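Long-range contacts in binary enterotoxin of Clostridium perfringens component a (Clostridium perfringens, PDB 5WTZ), which probably transfers ADP-ribose from NAD+ to actin, as the enzymatic component of a two-part clostridial enterotoxin: residues A[102-110]-A[122-130]; A[391-401]-A[412-421]. All coordinates share one frame; numbering follows the deposited sequence.

Interaction 1 comes first along the chain and closes before interaction 2 opens; their centres lie about 16 Å apart. The first, between 102-110 and 122-130, packs the loop after strand 92-98 against helix 120-130 within the first of two ADP-ribosyltransferase-related halves. The second, between 391-401 and 412-421, belongs to the other half and pairs the two strands of the final hairpin in the five-stranded sheet that also includes strand 295-301. The two meet where Lys129 NZ probably hydrogen-bonds to Asp396 O, 2.6 Å away, and Gly104 packs on Asn397. The loop and helix of one half thus touch the hairpin bulge of the NAD-binding half.

Interaction 1: A[102-110]-A[122-130]; sequences KFGFNQNLE and AINNFAKKI
Phe126 points its ring from helix 120-130 into the loop with CG anti to the backbone N (chi1 -174°), while Phe105 takes a similar first torsion (-166°) and lays its ring across the helix flank. The edge of Phe126 meets the face of Phe105 in a T-shaped stack, centroids 5.1 Å apart, and Phe126 CB sits over that same ring in a CH-pi contact. Phe126 also turns an edge toward the face of Phe103, with centroids 5.7 Å apart, so one helical ring bridges two loop rings. Phe135 adds a further edge-to-face partner to Phe103, and Phe126 reaches Ile156, Leu193 and Val206 of the neighbouring sheet. At one end of the cluster Ile130 CG2 lies 3.8 Å from Phe103 CD1; at the other, Leu109 CD2 rests 3.8 Å from Ile123 CA. Polar bonds flank this core. The extended side chain of Gln107 offers OE1 to Asn125 ND2 at 2.9 Å, an almost straight bond that uses a lone pair in the carbonyl plane and lies in the Asn125 amide plane. Lys129, bent at chi2 and chi4, slides past Phe105 CD1 with CB and CG and gives NZ to Phe103 O at 2.8 Å and to Asp396 O, the closer acceptor. The loop is therefore held by an aromatic core and a directional amide bond, while the lysine ammonium, gripped by two carbonyl oxygens, ties this packing to the other half of the molecule.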
# COMPACT_ATOMS: atom_id res chain seq x y z
N LYS A 102 7.73 5.05 -7.96
CA LYS A 102 7.49 4.58 -6.60
C LYS A 102 7.08 5.71 -5.66
O LYS A 102 6.76 5.48 -4.49
CB LYS A 102 8.72 3.86 -6.04
CG LYS A 102 8.71 2.35 -6.25
CD LYS A 102 7.59 1.68 -5.45
CE LYS A 102 7.88 1.72 -3.95
NZ LYS A 102 6.82 1.06 -3.11
N PHE A 103 7.11 6.95 -6.15
CA PHE A 103 6.57 8.04 -5.36
C PHE A 103 5.36 8.62 -6.07
O PHE A 103 4.84 9.66 -5.67
CB PHE A 103 7.65 9.10 -5.10
CG PHE A 103 8.69 8.65 -4.10
CD1 PHE A 103 8.44 8.75 -2.74
CD2 PHE A 103 9.91 8.12 -4.53
CE1 PHE A 103 9.38 8.33 -1.81
CE2 PHE A 103 10.85 7.68 -3.61
CZ PHE A 103 10.59 7.79 -2.26
N GLY A 104 4.92 7.93 -7.11
CA GLY A 104 3.78 8.37 -7.90
C GLY A 104 4.04 9.70 -8.58
O GLY A 104 3.12 10.49 -8.78
N PHE A 105 5.29 9.94 -8.94
CA PHE A 105 5.70 11.21 -9.51
C PHE A 105 6.07 10.98 -10.97
O PHE A 105 6.92 10.14 -11.27
CB PHE A 105 6.89 11.78 -8.73
CG PHE A 105 7.17 13.23 -9.01
CD1 PHE A 105 6.26 14.22 -8.64
CD2 PHE A 105 8.37 13.62 -9.61
CE1 PHE A 105 6.54 15.57 -8.89
CE2 PHE A 105 8.65 14.95 -9.85
CZ PHE A 105 7.73 15.93 -9.49
N ASN A 106 5.42 11.71 -11.88
CA ASN A 106 5.66 11.46 -13.31
C ASN A 106 6.51 12.54 -14.00
O ASN A 106 6.88 12.38 -15.16
CB ASN A 106 4.32 11.30 -14.06
CG ASN A 106 3.22 12.23 -13.55
OD1 ASN A 106 3.49 13.36 -13.14
ND2 ASN A 106 1.97 11.76 -13.61
N GLN A 107 6.83 13.62 -13.29
CA GLN A 107 7.65 14.69 -13.83
C GLN A 107 9.13 14.34 -13.77
O GLN A 107 9.60 13.75 -12.80
CB GLN A 107 7.40 16.00 -13.09
CG GLN A 107 8.20 17.18 -13.64
CD GLN A 107 7.74 18.52 -13.08
OE1 GLN A 107 7.07 18.57 -12.06
NE2 GLN A 107 8.09 19.60 -13.77
N ASN A 108 9.87 14.74 -14.81
CA ASN A 108 11.30 14.50 -14.85
C ASN A 108 12.04 15.41 -13.87
O ASN A 108 11.85 16.62 -13.88
CB ASN A 108 11.82 14.73 -16.27
CG ASN A 108 13.05 13.90 -16.58
OD1 ASN A 108 14.03 13.91 -15.82
ND2 ASN A 108 13.01 13.17 -17.68
N LEU A 109 12.90 14.82 -13.04
CA LEU A 109 13.66 15.60 -12.06
C LEU A 109 14.95 16.16 -12.65
O LEU A 109 15.53 17.12 -12.12
CB LEU A 109 13.98 14.75 -10.83
CG LEU A 109 12.82 14.60 -9.86
CD1 LEU A 109 13.10 13.48 -8.86
CD2 LEU A 109 12.59 15.94 -9.15
N GLU A 110 15.40 15.57 -13.75
CA GLU A 110 16.60 16.03 -14.42
C GLU A 110 16.30 17.34 -15.13
O GLU A 110 15.33 17.44 -15.87
CB GLU A 110 17.11 14.98 -15.41
CG GLU A 110 18.49 14.45 -15.07
CD GLU A 110 18.81 13.13 -15.76
OE1 GLU A 110 18.54 13.02 -16.98
OE2 GLU A 110 19.34 12.22 -15.09
N ALA A 122 10.71 21.11 -10.77
CA ALA A 122 10.40 19.70 -10.65
C ALA A 122 10.55 19.25 -9.21
O ALA A 122 9.65 18.62 -8.65
CB ALA A 122 11.28 18.86 -11.58
N ILE A 123 11.68 19.57 -8.59
CA ILE A 123 11.87 19.11 -7.21
C ILE A 123 10.91 19.82 -6.24
O ILE A 123 10.57 19.25 -5.20
CB ILE A 123 13.34 19.27 -6.75
CG1 ILE A 123 13.59 18.39 -5.52
CG2 ILE A 123 13.69 20.74 -6.50
CD1 ILE A 123 15.03 18.14 -5.22
N ASN A 124 10.45 21.03 -6.56
CA ASN A 124 9.45 21.67 -5.72
C ASN A 124 8.12 20.95 -5.81
O ASN A 124 7.41 20.80 -4.83
CB ASN A 124 9.27 23.14 -6.07
CG ASN A 124 10.26 24.03 -5.36
OD1 ASN A 124 10.73 23.70 -4.27
ND2 ASN A 124 10.62 25.14 -5.99
N ASN A 125 7.77 20.49 -7.01
CA ASN A 125 6.56 19.70 -7.18
C ASN A 125 6.70 18.36 -6.46
O ASN A 125 5.74 17.85 -5.89
CB ASN A 125 6.25 19.49 -8.66
CG ASN A 125 5.78 20.77 -9.34
OD1 ASN A 125 5.25 21.68 -8.70
ND2 ASN A 125 5.95 20.84 -10.65
N PHE A 126 7.91 17.82 -6.49
CA PHE A 126 8.21 16.54 -5.85
C PHE A 126 8.05 16.68 -4.34
O PHE A 126 7.48 15.80 -3.70
CB PHE A 126 9.63 16.08 -6.22
CG PHE A 126 9.99 14.70 -5.72
CD1 PHE A 126 9.31 13.57 -6.16
CD2 PHE A 126 11.06 14.53 -4.85
CE1 PHE A 126 9.67 12.29 -5.71
CE2 PHE A 126 11.42 13.26 -4.38
CZ PHE A 126 10.74 12.14 -4.83
N ALA A 127 8.51 17.80 -3.79
CA ALA A 127 8.32 18.08 -2.37
C ALA A 127 6.85 18.00 -1.95
O ALA A 127 6.53 17.44 -0.91
CB ALA A 127 8.90 19.45 -2.02
N LYS A 128 5.96 18.56 -2.77
CA LYS A 128 4.56 18.54 -2.44
C LYS A 128 4.01 17.11 -2.57
O LYS A 128 3.28 16.63 -1.68
CB LYS A 128 3.78 19.50 -3.34
CG LYS A 128 4.10 20.97 -3.08
CD LYS A 128 3.31 21.90 -4.01
CE LYS A 128 3.65 23.37 -3.75
NZ LYS A 128 3.26 23.82 -2.38
N LYS A 129 4.40 16.43 -3.64
CA LYS A 129 3.88 15.10 -3.94
C LYS A 129 4.23 14.07 -2.85
O LYS A 129 3.38 13.25 -2.50
CB LYS A 129 4.40 14.62 -5.30
CG LYS A 129 3.91 13.22 -5.68
CD LYS A 129 2.38 13.13 -5.71
CE LYS A 129 1.90 11.70 -6.01
NZ LYS A 129 2.31 10.68 -4.99
N ILE A 130 5.44 14.14 -2.29
CA ILE A 130 5.84 13.17 -1.26
C ILE A 130 5.36 13.50 0.16
O ILE A 130 5.46 12.66 1.07
CB ILE A 130 7.39 13.00 -1.22
CG1 ILE A 130 8.08 14.29 -0.76
CG2 ILE A 130 7.91 12.50 -2.59
CD1 ILE A 130 9.60 14.13 -0.52

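Interaction 2: A[391-401]-A[412-421]; sequences YSYKIDNITEY and NKLIIDATLI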
# COMPACT_ATOMS: atom_id res chain seq x y z
N TYR A 391 -16.27 13.00 1.10
CA TYR A 391 -14.81 13.11 1.26
C TYR A 391 -14.19 13.16 -0.12
O TYR A 391 -14.90 13.27 -1.11
CB TYR A 391 -14.26 11.92 2.04
CG TYR A 391 -14.43 11.98 3.56
CD1 TYR A 391 -13.70 12.87 4.35
CD2 TYR A 391 -15.30 11.10 4.21
CE1 TYR A 391 -13.85 12.91 5.74
CE2 TYR A 391 -15.46 11.13 5.60
CZ TYR A 391 -14.73 12.02 6.36
OH TYR A 391 -14.90 12.03 7.73
N SER A 392 -12.86 13.07 -0.17
CA SER A 392 -12.12 13.05 -1.43
C SER A 392 -10.99 12.04 -1.38
O SER A 392 -10.51 11.69 -0.30
CB SER A 392 -11.53 14.43 -1.76
OG SER A 392 -12.54 15.42 -1.82
N TYR A 393 -10.57 11.57 -2.55
CA TYR A 393 -9.37 10.76 -2.69
C TYR A 393 -8.22 11.63 -3.16
O TYR A 393 -8.36 12.35 -4.15
CB TYR A 393 -9.54 9.65 -3.73
CG TYR A 393 -10.59 8.61 -3.49
CD1 TYR A 393 -10.77 8.01 -2.24
CD2 TYR A 393 -11.39 8.19 -4.54
CE1 TYR A 393 -11.73 7.02 -2.06
CE2 TYR A 393 -12.34 7.21 -4.38
CZ TYR A 393 -12.51 6.63 -3.14
OH TYR A 393 -13.45 5.65 -3.03
N LYS A 394 -7.09 11.57 -2.46
CA LYS A 394 -5.85 12.13 -2.99
C LYS A 394 -5.08 10.95 -3.58
O LYS A 394 -4.71 10.01 -2.86
CB LYS A 394 -5.06 12.87 -1.90
CG LYS A 394 -3.66 13.32 -2.31
CD LYS A 394 -2.98 14.12 -1.20
CE LYS A 394 -2.60 13.23 0.00
NZ LYS A 394 -1.36 12.43 -0.23
N ILE A 395 -4.86 10.96 -4.90
CA ILE A 395 -4.25 9.81 -5.56
C ILE A 395 -2.72 9.86 -5.39
O ILE A 395 -2.07 10.81 -5.82
CB ILE A 395 -4.62 9.76 -7.07
CG1 ILE A 395 -6.16 9.84 -7.27
CG2 ILE A 395 -4.04 8.49 -7.73
CD1 ILE A 395 -6.96 8.68 -6.70
N ASP A 396 -2.17 8.85 -4.73
CA ASP A 396 -0.77 8.86 -4.30
C ASP A 396 0.11 7.99 -5.20
O ASP A 396 1.25 8.33 -5.50
CB ASP A 396 -0.65 8.36 -2.86
CG ASP A 396 -1.43 9.19 -1.87
OD1 ASP A 396 -1.42 10.44 -1.99
OD2 ASP A 396 -2.04 8.58 -0.96
N ASN A 397 -0.42 6.83 -5.61
CA ASN A 397 0.30 5.98 -6.55
C ASN A 397 -0.62 5.08 -7.34
O ASN A 397 -1.78 4.83 -6.96
CB ASN A 397 1.35 5.13 -5.82
CG ASN A 397 2.60 4.89 -6.65
OD1 ASN A 397 2.66 5.21 -7.84
ND2 ASN A 397 3.61 4.31 -6.03
N ILE A 398 -0.09 4.59 -8.45
CA ILE A 398 -0.80 3.67 -9.31
C ILE A 398 0.17 2.57 -9.69
O ILE A 398 1.24 2.84 -10.25
CB ILE A 398 -1.35 4.39 -10.56
CG1 ILE A 398 -2.45 5.37 -10.15
CG2 ILE A 398 -1.86 3.38 -11.58
CD1 ILE A 398 -2.88 6.31 -11.23
N THR A 399 -0.17 1.33 -9.33
CA THR A 399 0.75 0.22 -9.52
C THR A 399 0.06 -0.92 -10.27
O THR A 399 -0.91 -1.51 -9.79
CB THR A 399 1.29 -0.30 -8.18
OG1 THR A 399 1.97 0.76 -7.49
CG2 THR A 399 2.25 -1.44 -8.39
N GLU A 400 0.56 -1.23 -11.46
CA GLU A 400 -0.07 -2.29 -12.24
C GLU A 400 0.39 -3.68 -11.78
O GLU A 400 1.53 -3.87 -11.38
CB GLU A 400 0.24 -2.10 -13.73
CG GLU A 400 1.72 -2.10 -14.04
CD GLU A 400 2.02 -1.94 -15.51
OE1 GLU A 400 1.57 -2.81 -16.30
OE2 GLU A 400 2.70 -0.96 -15.88
N TYR A 401 -0.52 -4.65 -11.81
CA TYR A 401 -0.09 -6.05 -11.78
C TYR A 401 -1.01 -6.86 -12.66
O TYR A 401 -2.08 -6.39 -13.04
CB TYR A 401 -0.05 -6.60 -10.35
CG TYR A 401 -1.34 -7.23 -9.87
CD1 TYR A 401 -2.37 -6.44 -9.41
CD2 TYR A 401 -1.51 -8.62 -9.87
CE1 TYR A 401 -3.57 -7.00 -8.95
CE2 TYR A 401 -2.71 -9.20 -9.42
CZ TYR A 401 -3.72 -8.37 -8.96
OH TYR A 401 -4.91 -8.91 -8.52
N ASN A 412 -4.39 -7.08 -16.74
CA ASN A 412 -3.74 -6.11 -15.88
C ASN A 412 -4.76 -5.34 -15.06
O ASN A 412 -5.81 -4.92 -15.57
CB ASN A 412 -2.89 -5.14 -16.69
CG ASN A 412 -1.58 -5.75 -17.12
OD1 ASN A 412 -1.00 -6.56 -16.40
ND2 ASN A 412 -1.11 -5.36 -18.30
N LYS A 413 -4.44 -5.15 -13.79
CA LYS A 413 -5.26 -4.36 -12.89
C LYS A 413 -4.42 -3.26 -12.26
O LYS A 413 -3.18 -3.34 -12.25
CB LYS A 413 -5.88 -5.26 -11.82
CG LYS A 413 -6.81 -6.33 -12.43
CD LYS A 413 -7.52 -7.14 -11.35
CE LYS A 413 -8.73 -7.88 -11.93
NZ LYS A 413 -9.32 -8.87 -10.96
N LEU A 414 -5.07 -2.22 -11.76
CA LEU A 414 -4.36 -1.09 -11.14
C LEU A 414 -4.63 -0.98 -9.65
O LEU A 414 -5.77 -0.80 -9.22
CB LEU A 414 -4.72 0.22 -11.83
CG LEU A 414 -4.44 0.27 -13.33
CD1 LEU A 414 -4.88 1.59 -13.93
CD2 LEU A 414 -2.96 0.01 -13.63
N ILE A 415 -3.56 -1.08 -8.88
CA ILE A 415 -3.62 -0.82 -7.46
C ILE A 415 -3.48 0.69 -7.27
O ILE A 415 -2.45 1.28 -7.60
CB ILE A 415 -2.50 -1.58 -6.73
CG1 ILE A 415 -2.60 -3.07 -7.06
CG2 ILE A 415 -2.59 -1.35 -5.21
CD1 ILE A 415 -1.36 -3.87 -6.75
N ILE A 416 -4.53 1.32 -6.76
CA ILE A 416 -4.58 2.78 -6.67
C ILE A 416 -4.43 3.19 -5.21
O ILE A 416 -5.39 3.19 -4.45
CB ILE A 416 -5.88 3.34 -7.28
CG1 ILE A 416 -6.03 2.83 -8.72
CG2 ILE A 416 -5.89 4.86 -7.24
CD1 ILE A 416 -7.26 3.31 -9.42
N ASP A 417 -3.19 3.48 -4.83
CA ASP A 417 -2.92 3.97 -3.47
C ASP A 417 -3.43 5.39 -3.34
O ASP A 417 -3.08 6.26 -4.13
CB ASP A 417 -1.43 3.91 -3.17
CG ASP A 417 -0.98 2.53 -2.79
OD1 ASP A 417 -1.24 2.11 -1.64
OD2 ASP A 417 -0.38 1.85 -3.64
N ALA A 418 -4.28 5.62 -2.34
CA ALA A 418 -4.88 6.92 -2.16
C ALA A 418 -4.96 7.24 -0.68
O ALA A 418 -4.86 6.34 0.16
CB ALA A 418 -6.28 6.97 -2.78
N THR A 419 -5.12 8.52 -0.38
CA THR A 419 -5.36 8.98 0.98
C THR A 419 -6.73 9.65 1.03
O THR A 419 -7.03 10.50 0.18
CB THR A 419 -4.28 9.97 1.44
OG1 THR A 419 -2.98 9.35 1.31
CG2 THR A 419 -4.52 10.43 2.88
N LEU A 420 -7.56 9.28 2.01
CA LEU A 420 -8.84 9.94 2.19
C LEU A 420 -8.62 11.32 2.80
O LEU A 420 -7.99 11.47 3.85
CB LEU A 420 -9.80 9.12 3.08
CG LEU A 420 -11.27 9.59 2.98
CD1 LEU A 420 -11.94 9.03 1.72
CD2 LEU A 420 -12.13 9.28 4.21
N ILE A 421 -9.11 12.35 2.11
CA ILE A 421 -8.98 13.70 2.64
C ILE A 421 -10.34 14.38 2.79
O ILE A 421 -11.33 14.14 2.06
CB ILE A 421 -8.04 14.58 1.77
CG1 ILE A 421 -8.59 14.75 0.37
CG2 ILE A 421 -6.60 14.02 1.72
CD1 ILE A 421 -7.83 15.80 -0.40
OXT ILE A 421 -10.51 15.18 3.71
O HOH W 1 -12.73 16.16 1.03
O HOH W 2 -0.21 1.99 -6.10
O HOH W 3 1.15 -5.54 -15.10
O HOH W 4 -7.58 -9.05 -8.24
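Leu420 lays CD2 over one face of the Tyr391 ring, 3.7 Å from its centroid, a CH-pi contact made with Leu420 CG anti to the backbone N (chi1 -165°). From here the antiparallel hairpin runs to Tyr401, where CD1 touches Ile415 CD1 at 3.8 Å; both side chains also meet Ile57 and Phe61 of helix 36-61. The register slips at a beta bulge, where Asp396 N (2.8 Å) and Asn397 N (3.1 Å) both donate to Asp417 O. The Asp396 side chain sets off toward the partner strand, CG beside the backbone N (chi1 -59°), and Thr419 OG1 donates to the syn lone pair of Asp396 OD2 at 2.6 Å. Lys394 lies alongside Thr419 and bends at chi3 and chi4, and its NZ forms a salt bridge to Asp396 OD1 at 2.7 Å, on the syn side and somewhat out of the carboxylate plane; Asp132 O also accepts from that ammonium. Farther on, a water joins Thr399 OG1, Ile415 O and Asp417 OD2, while Asp417 OD1 pairs with Arg361. Tyr393, Ile395, Ile398, Leu414, Ile416 and Leu420 share the face opposite Lys394, Thr399, Asp417 and Thr419; Tyr393 sits near Arg299 of the NAD site, and Phe326 of helix 320-330 packs on Ile398, Leu414 and Ile416. With a hydroxyl on one oxygen and an ammonium on the other, the Asp396 carboxylate is fixed in rotation and probably stabilised as the anion.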